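Local coordinates for protein carbonic anhydrase (Unidentified, PDB 3R1W) that probably catalyses the reversible hydration of carbon dioxide to bicarbonate, as a trimeric carbonic anhydrase built on a beta-helix, at residues Gly23-Val28 with Leu40-Ser45; Met56-Ile61 with Pro87-Asp92. All blocks are in the same frame, centred on the assembly; numbering follows the deposited sequence.

Contact 1: Gly23-Val28 with Leu40-Ser45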
loop_
_atom_site.group_PDB
_atom_site.type_symbol
_atom_site.label_atom_id
_atom_site.label_comp_id
_atom_site.label_asym_id
_atom_site.label_seq_id
_atom_site.Cartn_x
_atom_site.Cartn_y
_atom_site.Cartn_z
ATOM N N GLY B 23 -8.092 -20.027 -13.756
ATOM C CA GLY B 23 -8.948 -20.310 -14.898
ATOM C C GLY B 23 -8.291 -19.959 -16.219
ATOM O O GLY B 23 -7.076 -19.802 -16.301
ATOM N N GLU B 24 -9.107 -19.833 -17.261
ATOM C CA GLU B 24 -8.610 -19.537 -18.594
ATOM C C GLU B 24 -8.216 -18.074 -18.741
ATOM O O GLU B 24 -8.929 -17.185 -18.281
ATOM C CB GLU B 24 -9.685 -19.859 -19.637
ATOM C CG GLU B 24 -10.221 -21.275 -19.568
ATOM C CD GLU B 24 -9.189 -22.296 -19.986
ATOM O OE1 GLU B 24 -8.350 -21.969 -20.854
ATOM O OE2 GLU B 24 -9.212 -23.421 -19.441
ATOM N N ARG B 25 -7.092 -17.838 -19.411
ATOM C CA ARG B 25 -6.666 -16.491 -19.798
ATOM C C ARG B 25 -6.461 -15.569 -18.602
ATOM O O ARG B 25 -6.657 -14.371 -18.712
ATOM C CB ARG B 25 -7.674 -15.857 -20.772
ATOM C CG ARG B 25 -8.102 -16.773 -21.920
ATOM C CD ARG B 25 -9.213 -16.144 -22.776
ATOM N NE ARG B 25 -10.459 -15.989 -22.018
ATOM C CZ ARG B 25 -11.385 -16.938 -21.873
ATOM N NH1 ARG B 25 -11.241 -18.124 -22.463
ATOM N NH2 ARG B 25 -12.475 -16.696 -21.148
ATOM N N VAL B 26 -6.067 -16.129 -17.463
ATOM C CA VAL B 26 -5.839 -15.323 -16.272
ATOM C C VAL B 26 -4.475 -14.647 -16.395
ATOM O O VAL B 26 -3.527 -15.247 -16.903
ATOM C CB VAL B 26 -5.891 -16.187 -14.998
ATOM C CG1 VAL B 26 -5.352 -15.421 -13.796
ATOM C CG2 VAL B 26 -7.321 -16.665 -14.743
ATOM N N PHE B 27 -4.388 -13.387 -15.986
ATOM C CA PHE B 27 -3.101 -12.699 -15.962
ATOM C C PHE B 27 -2.668 -12.479 -14.528
ATOM O O PHE B 27 -3.415 -11.910 -13.737
ATOM C CB PHE B 27 -3.201 -11.335 -16.636
ATOM C CG PHE B 27 -1.987 -10.448 -16.424
ATOM C CD1 PHE B 27 -0.782 -10.739 -17.045
ATOM C CD2 PHE B 27 -2.048 -9.329 -15.593
ATOM C CE1 PHE B 27 0.337 -9.926 -16.854
ATOM C CE2 PHE B 27 -0.936 -8.502 -15.421
ATOM C CZ PHE B 27 0.250 -8.807 -16.045
ATOM N N VAL B 28 -1.463 -12.930 -14.202
ATOM C CA VAL B 28 -0.850 -12.597 -12.915
ATOM C C VAL B 28 0.484 -11.935 -13.209
ATOM O O VAL B 28 1.373 -12.566 -13.784
ATOM C CB VAL B 28 -0.619 -13.856 -12.059
ATOM C CG1 VAL B 28 0.030 -13.482 -10.731
ATOM C CG2 VAL B 28 -1.937 -14.587 -11.822
ATOM N N LEU B 40 -8.927 -18.478 -8.964
ATOM C CA LEU B 40 -9.292 -17.326 -9.784
ATOM C C LEU B 40 -10.049 -17.799 -11.015
ATOM O O LEU B 40 -9.594 -18.699 -11.718
ATOM C CB LEU B 40 -8.042 -16.555 -10.234
ATOM C CG LEU B 40 -7.061 -16.111 -9.148
ATOM C CD1 LEU B 40 -5.861 -15.415 -9.775
ATOM C CD2 LEU B 40 -7.752 -15.193 -8.180
ATOM N N GLY B 41 -11.188 -17.172 -11.285
ATOM C CA GLY B 41 -11.993 -17.506 -12.452
ATOM C C GLY B 41 -11.404 -17.027 -13.764
ATOM O O GLY B 41 -10.411 -16.292 -13.795
ATOM N N ASP B 42 -12.026 -17.449 -14.864
ATOM C CA ASP B 42 -11.571 -17.061 -16.193
ATOM C C ASP B 42 -11.455 -15.542 -16.320
ATOM O O ASP B 42 -12.295 -14.794 -15.818
ATOM C CB ASP B 42 -12.535 -17.578 -17.269
ATOM C CG ASP B 42 -12.593 -19.095 -17.340
ATOM O OD1 ASP B 42 -11.746 -19.770 -16.715
ATOM O OD2 ASP B 42 -13.499 -19.614 -18.039
ATOM N N ASP B 43 -10.403 -15.096 -16.996
ATOM C CA ASP B 43 -10.245 -13.684 -17.345
ATOM C C ASP B 43 -9.960 -12.758 -16.161
ATOM O O ASP B 43 -10.065 -11.537 -16.301
ATOM C CB ASP B 43 -11.462 -13.164 -18.141
ATOM C CG ASP B 43 -11.506 -13.697 -19.568
ATOM O OD1 ASP B 43 -10.439 -13.781 -20.216
ATOM O OD2 ASP B 43 -12.615 -14.034 -20.046
ATOM N N CYS B 44 -9.609 -13.326 -15.004
ATOM C CA CYS B 44 -9.207 -12.504 -13.873
ATOM C C CYS B 44 -7.841 -11.914 -14.156
ATOM O O CYS B 44 -7.117 -12.384 -15.029
ATOM C CB CYS B 44 -9.139 -13.317 -12.588
ATOM S SG CYS B 44 -10.730 -13.576 -11.805
ATOM N N SER B 45 -7.506 -10.860 -13.425
ATOM C CA SER B 45 -6.223 -10.203 -13.615
ATOM C C SER B 45 -5.706 -9.726 -12.276
ATOM O O SER B 45 -6.443 -9.149 -11.485
ATOM C CB SER B 45 -6.362 -9.024 -14.579
ATOM O OG SER B 45 -7.316 -8.076 -14.142
HETATM O O HOH W 1 -14.598 -18.416 -20.197
#

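Contact 2: Met56-Ile61 with Pro87-Asp92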
loop_
_atom_site.group_PDB
_atom_site.type_symbol
_atom_site.label_atom_id
_atom_site.label_comp_id
_atom_site.label_asym_id
_atom_site.label_seq_id
_atom_site.Cartn_x
_atom_site.Cartn_y
_atom_site.Cartn_z
ATOM N N MET B 56 -4.061 -19.534 5.641
ATOM C CA MET B 56 -4.830 -20.037 6.778
ATOM C C MET B 56 -6.319 -20.245 6.499
ATOM O O MET B 56 -7.056 -20.689 7.368
ATOM C CB MET B 56 -4.634 -19.126 7.993
ATOM C CG MET B 56 -3.183 -19.052 8.443
ATOM S SD MET B 56 -2.981 -17.941 9.844
ATOM C CE MET B 56 -3.285 -16.348 9.080
ATOM N N HIS B 57 -6.759 -19.925 5.288
ATOM C CA HIS B 57 -8.166 -20.090 4.924
ATOM C C HIS B 57 -8.286 -19.984 3.415
ATOM O O HIS B 57 -7.302 -19.668 2.746
ATOM C CB HIS B 57 -9.028 -19.028 5.605
ATOM C CG HIS B 57 -10.341 -19.548 6.101
ATOM N ND1 HIS B 57 -11.131 -20.403 5.360
ATOM C CD2 HIS B 57 -10.991 -19.359 7.273
ATOM C CE1 HIS B 57 -12.216 -20.707 6.051
ATOM N NE2 HIS B 57 -12.156 -20.084 7.215
ATOM N N HIS B 58 -9.475 -20.246 2.876
ATOM C CA HIS B 58 -9.639 -20.229 1.424
ATOM C C HIS B 58 -10.016 -18.853 0.854
ATOM O O HIS B 58 -10.666 -18.040 1.516
ATOM C CB HIS B 58 -10.607 -21.328 0.939
ATOM C CG HIS B 58 -12.009 -21.199 1.456
ATOM N ND1 HIS B 58 -12.463 -21.891 2.561
ATOM C CD2 HIS B 58 -13.071 -20.497 0.992
ATOM C CE1 HIS B 58 -13.733 -21.596 2.774
ATOM N NE2 HIS B 58 -14.132 -20.763 1.826
ATOM N N ILE B 59 -9.565 -18.605 -0.370
ATOM C CA ILE B 59 -9.903 -17.399 -1.122
ATOM C C ILE B 59 -10.443 -17.843 -2.486
ATOM O O ILE B 59 -9.793 -18.601 -3.199
ATOM C CB ILE B 59 -8.653 -16.514 -1.338
ATOM C CG1 ILE B 59 -8.037 -16.130 0.012
ATOM C CG2 ILE B 59 -9.020 -15.255 -2.133
ATOM C CD1 ILE B 59 -6.748 -15.319 -0.103
ATOM N N ARG B 60 -11.629 -17.355 -2.848
ATOM C CA ARG B 60 -12.270 -17.736 -4.099
ATOM C C ARG B 60 -12.659 -16.474 -4.845
ATOM O O ARG B 60 -13.303 -15.594 -4.277
ATOM C CB ARG B 60 -13.518 -18.580 -3.814
ATOM C CG ARG B 60 -13.227 -19.871 -3.051
ATOM C CD ARG B 60 -12.472 -20.852 -3.940
ATOM N NE ARG B 60 -12.175 -22.100 -3.242
ATOM C CZ ARG B 60 -11.020 -22.376 -2.641
ATOM N NH1 ARG B 60 -10.022 -21.486 -2.645
ATOM N NH2 ARG B 60 -10.861 -23.550 -2.037
ATOM N N ILE B 61 -12.237 -16.370 -6.098
ATOM C CA ILE B 61 -12.550 -15.195 -6.905
ATOM C C ILE B 61 -13.185 -15.635 -8.218
ATOM O O ILE B 61 -12.710 -16.567 -8.867
ATOM C CB ILE B 61 -11.282 -14.346 -7.169
ATOM C CG1 ILE B 61 -10.644 -13.942 -5.828
ATOM C CG2 ILE B 61 -11.612 -13.128 -8.030
ATOM C CD1 ILE B 61 -9.370 -13.109 -5.942
ATOM N N PRO B 87 -13.149 -16.729 5.508
ATOM C CA PRO B 87 -12.537 -16.879 4.188
ATOM C C PRO B 87 -12.825 -15.628 3.372
ATOM O O PRO B 87 -13.511 -14.728 3.861
ATOM C CB PRO B 87 -13.295 -18.064 3.605
ATOM C CG PRO B 87 -14.669 -17.926 4.206
ATOM C CD PRO B 87 -14.457 -17.409 5.594
ATOM N N LEU B 88 -12.312 -15.582 2.150
ATOM C CA LEU B 88 -12.524 -14.442 1.271
ATOM C C LEU B 88 -13.191 -14.926 -0.009
ATOM O O LEU B 88 -12.623 -15.730 -0.750
ATOM C CB LEU B 88 -11.181 -13.774 0.955
ATOM C CG LEU B 88 -11.174 -12.586 -0.005
ATOM C CD1 LEU B 88 -12.084 -11.484 0.501
ATOM C CD2 LEU B 88 -9.738 -12.090 -0.152
ATOM N N ILE B 89 -14.397 -14.427 -0.268
ATOM C CA ILE B 89 -15.186 -14.879 -1.406
ATOM C C ILE B 89 -15.528 -13.665 -2.260
ATOM O O ILE B 89 -16.101 -12.705 -1.752
ATOM C CB ILE B 89 -16.494 -15.539 -0.937
ATOM C CG1 ILE B 89 -16.182 -16.738 -0.034
ATOM C CG2 ILE B 89 -17.342 -15.969 -2.135
ATOM C CD1 ILE B 89 -15.422 -17.837 -0.746
ATOM N N ILE B 90 -15.155 -13.709 -3.538
ATOM C CA ILE B 90 -15.360 -12.580 -4.449
ATOM C C ILE B 90 -15.997 -13.049 -5.756
ATOM O O ILE B 90 -15.569 -14.036 -6.331
ATOM C CB ILE B 90 -14.016 -11.867 -4.759
ATOM C CG1 ILE B 90 -13.402 -11.316 -3.473
ATOM C CG2 ILE B 90 -14.236 -10.723 -5.744
ATOM C CD1 ILE B 90 -11.924 -10.921 -3.613
ATOM N N GLY B 91 -17.022 -12.345 -6.237
ATOM C CA GLY B 91 -17.744 -12.816 -7.413
ATOM C C GLY B 91 -17.147 -12.403 -8.748
ATOM O O GLY B 91 -15.937 -12.191 -8.852
ATOM N N ASP B 92 -18.004 -12.296 -9.767
ATOM C CA ASP B 92 -17.603 -11.959 -11.137
ATOM C C ASP B 92 -17.721 -10.462 -11.414
ATOM O O ASP B 92 -18.534 -9.775 -10.799
ATOM C CB ASP B 92 -18.511 -12.654 -12.162
ATOM C CG ASP B 92 -18.750 -14.118 -11.863
ATOM O OD1 ASP B 92 -17.822 -14.811 -11.405
ATOM O OD2 ASP B 92 -19.885 -14.583 -12.112
#

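Contact 1: Gly23-Val28 with Leu40-Ser45
Asp-43, Asp-42 and Arg-25 bury the most surface here, and all three sit on two stacked type II turns, Gly-23 to Val-26 and Gly-41 to Cys-44. Arg-25 and Asp-43 run alongside each other in the same direction. The guanidinium grips the carboxylate side-on: NE of Arg-25 meets OD1 of Asp-43 at 2.9 Å, and NH2 reaches OD2 in an almost straight bond (172°). Both oxygens lie near the guanidinium plane, yet each is approached from above the carboxylate plane, since the two groups are turned 49° apart. Lys-179 of helix 162-184 forms a second salt bridge to OD1, so this oxygen serves two cations. OD1 of Asp-42 accepts from N of Glu-24 at 2.7 Å, met from above the carboxylate plane, while a water links OD2 to Arg-25 NH2. The turns are joined by Asp-43 N to Glu-24 O at 2.9 Å, nearly along the C=O axis. CG2 of Val-26, ending the first turn, lies 3.3 Å from Gly-41 O. Phe-27 N then bonds to Cys-44 O (3.1 Å), opening the parallel pairing of Phe-27 with Ser-45. Such stacked turns between parallel strands fit the left-handed beta-helix of hexapeptide-repeat proteins.

Contact 2: Met56-Ile61 with Pro87-Asp92
Pro-87 lies in the corner between the rings of His-57 and His-58. Its CB lies over the face of His-58, 3.6 Å from the ring centroid and 21° off the normal, and also over the face of His-57, with 3.9 Å from CB to that centroid; both are CH-pi contacts. The His-58 ring reaches this place with CG between the backbone N and the carbonyl carbon (chi1 62°), the crowded position, and its edge meets CD1 of Ile-89. CD1 of Ile-89 also lies 3.7 Å from CB of Arg-60. On the face bearing Ile-59, Leu-88, Ile-61 and Ile-90, side chains run in matched pairs, CG2 of Ile-59 lying 3.8 Å from CD2 of Leu-88.

The backbone sets this register. Strands 58-61 and 88-90 run parallel, their axes 5° apart, through Leu-88 N to His-58 O (3.0 Å), Arg-60 N to Leu-88 O (2.8 Å) and Ile-90 N to Arg-60 O (2.7 Å).

Further out, ND1 of His-57 accepts the N-H of His-58 in the ring plane while NE2 bonds to Gly-84 O, fixing the ring's rotation. An alanine here would remove both bonds and one aromatic wall of Pro-87, and would probably loosen the corner before the strand. NH1 of Arg-60 bonds to Ile-59 O from above the carbonyl plane, and NH2 forms a salt bridge with Asp-37.

ND1 accepting an N-H and NE2 bonding to a carbonyl oxygen are together consistent with a neutral His-57 ring carrying its proton on NE2.

How the contacts relate
Contacts 1 and 2 lie in series along the chain, their centres 14 Å apart, and meet where strand 38-40 pairs with strand 58-61 in one parallel sheet. Gly-41 N stands 2.9 Å from Ile-61 O, a probable hydrogen bond. Ile-61 of contact 2 packs against contact 1 in the core: its CD1 lies 3.5 Å from CD2 of Leu-40, its CG2 3.9 Å from SG of Cys-44. Contact 1 stacks corners beside helix 162-184; contact 2 stacks a flat face. At the start of segment 56-61, Met-56 packs on Asn-174 of the second subunit and touches His-74 and His-77. As in gamma-class carbonic anhydrases, active sites probably lie at such interfaces, near this end of contact 2.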